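Local coordinates for uncharacterized protein PA0076 (Pseudomonas aeruginosa PAO1, PDB 2QNU) that is of unknown function but is probably an accessory protein of the type VI secretion system, at residues Leu57-Ala63 and Ala180-Arg186; Gly74-Pro78 and Leu119-Leu123. All coordinates share one frame. Residue numbers count along the deposited sequence, not the author numbering.

Both contacts involve one antiparallel sheet, their centres about 14 Å apart. Contact 1, about 4 Å from the chain centre, lies within the sheet and pairs strands 58-62 and 180-185; contact 2, about 11 Å out, packs the end of helix 110-121 on its face, against the end of strand 71-77. Strands 58-62 and 71-77 are consecutive in the chain and sheet neighbours: Trp58 O lies 2.9 Å from Val76 N and Phe60 N 2.9 Å from Gly74 O, probable hydrogen bonds. Contact 2 falls between the segments of contact 1, so the chain passes through strand 71-77 and helix 110-121 before strand 180-185 returns to pair with 58-62, with 194-199 on its far side.

Contact 1: Leu57-Ala63 and Ala180-Arg186; sequences LWRFAIA and ASHWWGR. With ACT (acetate ion), chain F.
Two inner strands of the antiparallel sheet pair here, 117 residues apart in sequence. The axes of strands 58-62 and 180-185 approach to 4.5 Å, their directions 154° apart. Arg59-Trp184 and Ala61-His182 are hydrogen-bonded pairs (CA-CA 5.3 Å each), Phe60-Trp183 and Ile62-Ser181 non-hydrogen-bonded pairs (4.4 Å each). The bonds are Arg59 N to Trp184 O 2.9 Å, Trp184 N to Arg59 O 2.9 Å, Ala61 N to His182 O 3.0 Å, His182 N to Ala61 O 2.9 Å and, finally, Ala63 N to Ala180 O 3.0 Å. On one face Trp184, chi1 p, lays its ring across the partner strand: Arg59 CB makes a CH-pi contact 3.9 Å from the centroid of its six-membered ring. His182 NE2 donates to acetate OXT at 2.6 Å; the ion probably comes from the crystallisation liquor. On the other face Phe60 (chi1 p) sets CB 3.9 Å from the centroid of the Trp183 six-membered ring, also CH-pi, and Trp183 NE1 donates to Ser181 OG at 2.9 Å, whose OG also hydrogen-bonds Gly200 O. Gly185 (phi/psi 160/-165) has a backbone that calls for glycine; a CB would also clash with Leu57 O. One water bridges Leu57 O (2.9 Å) and Arg186 N (3.0 Å). The like-charged Arg59 NH2 and Arg186 NH1, 3.4 Å apart, are reconciled by Glu116 of helix 110-121, which forms salt bridges with both arginines. Phe112 of that helix meets the Trp184 ring edge-to-face, Trp29 and Trp32 of helix 23-44 meet Phe60 and Trp183, and strands 71-77 and 194-199 flank the pair.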
loop_
_atom_site.group_PDB
_atom_site.type_symbol
_atom_site.label_atom_id
_atom_site.label_comp_id
_atom_site.label_asym_id
_atom_site.label_seq_id
_atom_site.Cartn_x
_atom_site.Cartn_y
_atom_site.Cartn_z
ATOM N N LEU B 57 19.899 -2.743 -13.730
ATOM C CA LEU B 57 20.211 -2.131 -12.467
ATOM C C LEU B 57 18.852 -2.015 -11.772
ATOM O O LEU B 57 17.855 -1.566 -12.421
ATOM C CB LEU B 57 20.848 -0.754 -12.678
ATOM C CG LEU B 57 22.359 -0.809 -12.997
ATOM C CD1 LEU B 57 22.629 -1.355 -14.419
ATOM C CD2 LEU B 57 22.952 0.550 -12.811
ATOM N N TRP B 58 18.799 -2.519 -10.515
ATOM C CA TRP B 58 17.608 -2.473 -9.714
ATOM C C TRP B 58 17.743 -1.461 -8.582
ATOM O O TRP B 58 18.597 -1.521 -7.747
ATOM C CB TRP B 58 17.290 -3.854 -9.184
ATOM C CG TRP B 58 16.951 -4.797 -10.263
ATOM C CD1 TRP B 58 17.744 -5.770 -10.762
ATOM C CD2 TRP B 58 15.715 -4.891 -10.943
ATOM N NE1 TRP B 58 17.085 -6.463 -11.761
ATOM C CE2 TRP B 58 15.826 -5.960 -11.870
ATOM C CE3 TRP B 58 14.492 -4.233 -10.817
ATOM C CZ2 TRP B 58 14.786 -6.333 -12.703
ATOM C CZ3 TRP B 58 13.481 -4.568 -11.671
ATOM C CH2 TRP B 58 13.636 -5.606 -12.611
ATOM N N ARG B 59 16.858 -0.512 -8.612
ATOM C CA ARG B 59 16.639 0.412 -7.508
ATOM C C ARG B 59 15.769 -0.356 -6.478
ATOM O O ARG B 59 14.970 -1.164 -6.866
ATOM C CB ARG B 59 15.841 1.578 -8.020
ATOM C CG ARG B 59 16.481 2.283 -9.180
ATOM C CD ARG B 59 15.552 3.212 -9.890
ATOM N NE ARG B 59 16.190 3.761 -11.103
ATOM C CZ ARG B 59 15.627 4.663 -11.907
ATOM N NH1 ARG B 59 14.460 5.201 -11.597
ATOM N NH2 ARG B 59 16.259 5.088 -12.980
ATOM N N PHE B 60 15.994 -0.124 -5.196
ATOM C CA PHE B 60 15.245 -0.792 -4.191
ATOM C C PHE B 60 14.960 0.057 -2.948
ATOM O O PHE B 60 15.688 0.975 -2.612
ATOM C CB PHE B 60 15.965 -2.077 -3.775
ATOM C CG PHE B 60 17.331 -1.848 -3.175
ATOM C CD1 PHE B 60 17.485 -1.554 -1.820
ATOM C CD2 PHE B 60 18.470 -1.977 -3.956
ATOM C CE1 PHE B 60 18.744 -1.365 -1.280
ATOM C CE2 PHE B 60 19.720 -1.773 -3.444
ATOM C CZ PHE B 60 19.888 -1.469 -2.129
ATOM N N ALA B 61 13.888 -0.341 -2.267
ATOM C CA ALA B 61 13.590 0.088 -0.918
ATOM C C ALA B 61 13.128 -1.106 -0.087
ATOM O O ALA B 61 12.186 -1.835 -0.450
ATOM C CB ALA B 61 12.553 1.112 -0.958
ATOM N N ILE B 62 13.857 -1.321 0.984
ATOM C CA ILE B 62 13.710 -2.457 1.874
ATOM C C ILE B 62 13.290 -2.013 3.279
ATOM O O ILE B 62 13.909 -1.165 3.897
ATOM C CB ILE B 62 14.988 -3.210 1.915
ATOM C CG1 ILE B 62 15.259 -3.718 0.445
ATOM C CG2 ILE B 62 14.941 -4.339 2.968
ATOM C CD1 ILE B 62 16.600 -4.315 0.259
ATOM N N ALA B 63 12.228 -2.631 3.772
ATOM C CA ALA B 63 11.712 -2.339 5.146
ATOM C C ALA B 63 12.723 -2.612 6.256
ATOM O O ALA B 63 13.628 -3.461 6.115
ATOM C CB ALA B 63 10.436 -3.141 5.410
ATOM N N ALA B 180 8.356 -5.425 3.645
ATOM C CA ALA B 180 8.475 -5.727 2.194
ATOM C C ALA B 180 9.747 -5.202 1.582
ATOM O O ALA B 180 10.387 -4.288 2.144
ATOM C CB ALA B 180 7.284 -5.137 1.412
ATOM N N SER B 181 10.085 -5.750 0.393
ATOM C CA SER B 181 11.117 -5.145 -0.437
ATOM C C SER B 181 10.501 -4.822 -1.813
ATOM O O SER B 181 9.720 -5.651 -2.376
ATOM C CB SER B 181 12.315 -6.079 -0.505
ATOM O OG SER B 181 11.966 -7.298 -1.117
ATOM N N HIS B 182 10.767 -3.601 -2.285
ATOM C CA HIS B 182 10.353 -3.124 -3.589
ATOM C C HIS B 182 11.627 -2.939 -4.451
ATOM O O HIS B 182 12.678 -2.503 -3.965
ATOM C CB HIS B 182 9.601 -1.796 -3.503
ATOM C CG HIS B 182 8.180 -1.928 -3.014
ATOM N ND1 HIS B 182 7.839 -1.934 -1.683
ATOM C CD2 HIS B 182 7.030 -2.123 -3.701
ATOM C CE1 HIS B 182 6.533 -2.117 -1.570
ATOM N NE2 HIS B 182 6.010 -2.213 -2.786
ATOM N N TRP B 183 11.487 -3.263 -5.717
ATOM C CA TRP B 183 12.602 -3.314 -6.672
ATOM C C TRP B 183 12.034 -2.788 -7.960
ATOM O O TRP B 183 10.936 -3.235 -8.369
ATOM C CB TRP B 183 13.012 -4.750 -6.863
ATOM C CG TRP B 183 13.297 -5.448 -5.615
ATOM C CD1 TRP B 183 12.366 -6.123 -4.805
ATOM C CD2 TRP B 183 14.559 -5.620 -4.997
ATOM N NE1 TRP B 183 13.011 -6.673 -3.727
ATOM C CE2 TRP B 183 14.346 -6.377 -3.806
ATOM C CE3 TRP B 183 15.875 -5.206 -5.321
ATOM C CZ2 TRP B 183 15.379 -6.706 -2.947
ATOM C CZ3 TRP B 183 16.895 -5.524 -4.466
ATOM C CH2 TRP B 183 16.663 -6.301 -3.307
ATOM N N TRP B 184 12.672 -1.758 -8.534
ATOM C CA TRP B 184 12.144 -1.160 -9.758
ATOM C C TRP B 184 13.279 -0.576 -10.596
ATOM O O TRP B 184 14.402 -0.466 -10.128
ATOM C CB TRP B 184 11.096 -0.108 -9.480
ATOM C CG TRP B 184 11.613 1.176 -8.880
ATOM C CD1 TRP B 184 11.808 2.323 -9.526
ATOM C CD2 TRP B 184 11.953 1.414 -7.502
ATOM N NE1 TRP B 184 12.288 3.302 -8.652
ATOM C CE2 TRP B 184 12.392 2.738 -7.405
ATOM C CE3 TRP B 184 11.949 0.623 -6.342
ATOM C CZ2 TRP B 184 12.799 3.278 -6.230
ATOM C CZ3 TRP B 184 12.361 1.177 -5.170
ATOM C CH2 TRP B 184 12.792 2.483 -5.116
ATOM N N GLY B 185 12.960 -0.191 -11.827
ATOM C CA GLY B 185 13.917 0.499 -12.651
ATOM C C GLY B 185 13.604 0.458 -14.122
ATOM O O GLY B 185 12.473 0.162 -14.507
ATOM N N ARG B 186 14.621 0.802 -14.931
ATOM C CA ARG B 186 14.447 0.971 -16.405
ATOM C C ARG B 186 14.390 -0.356 -17.146
ATOM O O ARG B 186 13.914 -0.423 -18.273
ATOM C CB ARG B 186 15.571 1.800 -17.014
ATOM C CG ARG B 186 15.736 3.147 -16.419
ATOM C CD ARG B 186 16.879 3.998 -17.104
ATOM N NE ARG B 186 16.498 5.398 -17.011
ATOM C CZ ARG B 186 17.103 6.304 -16.268
ATOM N NH1 ARG B 186 18.222 6.055 -15.588
ATOM N NH2 ARG B 186 16.619 7.499 -16.269
HETATM C C ACT F . 3.520 -2.752 -4.755
HETATM O O ACT F . 4.601 -3.044 -5.376
HETATM O OXT ACT F . 3.561 -2.422 -3.508
HETATM C CH3 ACT F . 2.262 -2.838 -5.477
HETATM O O HOH W 1 17.436 0.857 -13.866
HETATM O O HOH W 2 13.198 6.031 -9.002
HETATM O O HOH W 3 9.579 -1.677 0.535
#

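Contact 2: Gly74-Pro78 and Leu119-Leu123; sequences GVVMP and LLSTL
Apolar packing holds the last residues of strand 71-77 against the C-terminal end of helix 110-121, with Met77 and Leu119 closest in backbone at CA-CA 7.1 Å. Met77, a selenomethionine, does most of the work: with chi1 and chi2 both t and chi3 p, its extended side chain carries SE to 4.0 Å from Leu119 CB and 4.2 Å from Leu120 CD2, and CE to 4.0 Å from Leu123 CD2. Val75, two residues back on the same face of the extended strand and with chi1 t, brings CG1 to 3.7 Å from Leu119 CD1; Leu119 itself is m,t. Val76 turns its CB away from the helix.

Met77 CE ends 3.4 Å from Leu119 O and 3.7 Å from Thr122 OG1, in van der Waals contact.

Within 119-123, hydrogen bonds shape the chain: Thr122 OG1 donates to Leu119 O at 2.8 Å, Thr122 N lies 3.2 Å from Leu119 O, and Leu123 N lies 2.8 Å from Leu120 O. These i to i+3 backbone bonds tighten the helix end.

Leu119 also rests on Leu89 and Val91 of strand 89-95, spanning two neighbouring strands: a helix packed on one face of an antiparallel sheet whose other face other helices cover.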
loop_
_atom_site.group_PDB
_atom_site.type_symbol
_atom_site.label_atom_id
_atom_site.label_comp_id
_atom_site.label_asym_id
_atom_site.label_seq_id
_atom_site.Cartn_x
_atom_site.Cartn_y
_atom_site.Cartn_z
ATOM N N GLY B 74 18.487 2.108 -2.270
ATOM C CA GLY B 74 19.680 2.127 -3.089
ATOM C C GLY B 74 19.498 1.578 -4.473
ATOM O O GLY B 74 18.385 1.523 -4.992
ATOM N N VAL B 75 20.626 1.241 -5.074
ATOM C CA VAL B 75 20.645 0.623 -6.392
ATOM C C VAL B 75 21.699 -0.475 -6.400
ATOM O O VAL B 75 22.736 -0.325 -5.805
ATOM C CB VAL B 75 20.914 1.626 -7.529
ATOM C CG1 VAL B 75 20.757 0.921 -8.902
ATOM C CG2 VAL B 75 19.992 2.832 -7.455
ATOM N N VAL B 76 21.400 -1.598 -7.041
ATOM C CA VAL B 76 22.374 -2.684 -7.149
ATOM C C VAL B 76 22.561 -3.004 -8.627
ATOM O O VAL B 76 21.606 -2.954 -9.402
ATOM C CB VAL B 76 21.976 -3.978 -6.402
ATOM C CG1 VAL B 76 20.574 -4.469 -6.768
ATOM C CG2 VAL B 76 22.974 -5.097 -6.679
HETATM N N MSE B 77 23.817 -3.272 -9.010
HETATM C CA MSE B 77 24.211 -3.567 -10.402
HETATM C C MSE B 77 25.114 -4.780 -10.506
HETATM O O MSE B 77 26.018 -4.893 -9.733
HETATM C CB MSE B 77 25.021 -2.357 -10.935
HETATM C CG MSE B 77 25.484 -2.542 -12.402
HETATM SE SE MSE B 77 26.741 -1.070 -12.978
HETATM C CE MSE B 77 28.276 -1.689 -12.069
ATOM N N PRO B 78 24.922 -5.650 -11.511
ATOM C CA PRO B 78 25.900 -6.732 -11.723
ATOM C C PRO B 78 27.321 -6.176 -11.919
ATOM O O PRO B 78 27.501 -5.161 -12.594
ATOM C CB PRO B 78 25.420 -7.428 -13.008
ATOM C CG PRO B 78 23.989 -7.027 -13.131
ATOM C CD PRO B 78 23.804 -5.708 -12.475
ATOM N N LEU B 119 27.374 4.082 -10.284
ATOM C CA LEU B 119 27.653 2.665 -10.516
ATOM C C LEU B 119 28.148 2.429 -11.977
ATOM O O LEU B 119 29.041 1.602 -12.212
ATOM C CB LEU B 119 26.383 1.868 -10.309
ATOM C CG LEU B 119 25.827 1.719 -8.863
ATOM C CD1 LEU B 119 24.419 1.077 -8.836
ATOM C CD2 LEU B 119 26.724 0.898 -8.053
ATOM N N LEU B 120 27.496 3.084 -12.930
ATOM C CA LEU B 120 27.842 2.902 -14.367
ATOM C C LEU B 120 29.292 3.378 -14.607
ATOM O O LEU B 120 30.065 2.688 -15.251
ATOM C CB LEU B 120 26.823 3.605 -15.272
ATOM C CG LEU B 120 25.495 2.868 -15.231
ATOM C CD1 LEU B 120 24.360 3.768 -15.641
ATOM C CD2 LEU B 120 25.423 1.572 -16.000
ATOM N N SER B 121 29.680 4.473 -13.967
ATOM C CA SER B 121 31.014 5.010 -14.073
ATOM C C SER B 121 32.096 3.984 -13.801
ATOM O O SER B 121 33.222 4.106 -14.329
ATOM C CB SER B 121 31.189 6.254 -13.165
ATOM O OG SER B 121 31.450 5.892 -11.807
ATOM N N THR B 122 31.802 2.968 -12.982
ATOM C CA THR B 122 32.837 1.982 -12.606
ATOM C C THR B 122 33.070 0.951 -13.701
ATOM O O THR B 122 33.954 0.115 -13.577
ATOM C CB THR B 122 32.507 1.178 -11.250
ATOM O OG1 THR B 122 31.379 0.321 -11.455
ATOM C CG2 THR B 122 32.249 2.149 -10.113
ATOM N N LEU B 123 32.244 0.946 -14.727
ATOM C CA LEU B 123 32.450 -0.012 -15.828
ATOM C C LEU B 123 33.421 0.553 -16.871
ATOM O O LEU B 123 33.901 -0.185 -17.725
ATOM C CB LEU B 123 31.142 -0.298 -16.532
ATOM C CG LEU B 123 30.012 -0.918 -15.744
ATOM C CD1 LEU B 123 28.765 -0.744 -16.542
ATOM C CD2 LEU B 123 30.255 -2.414 -15.474
#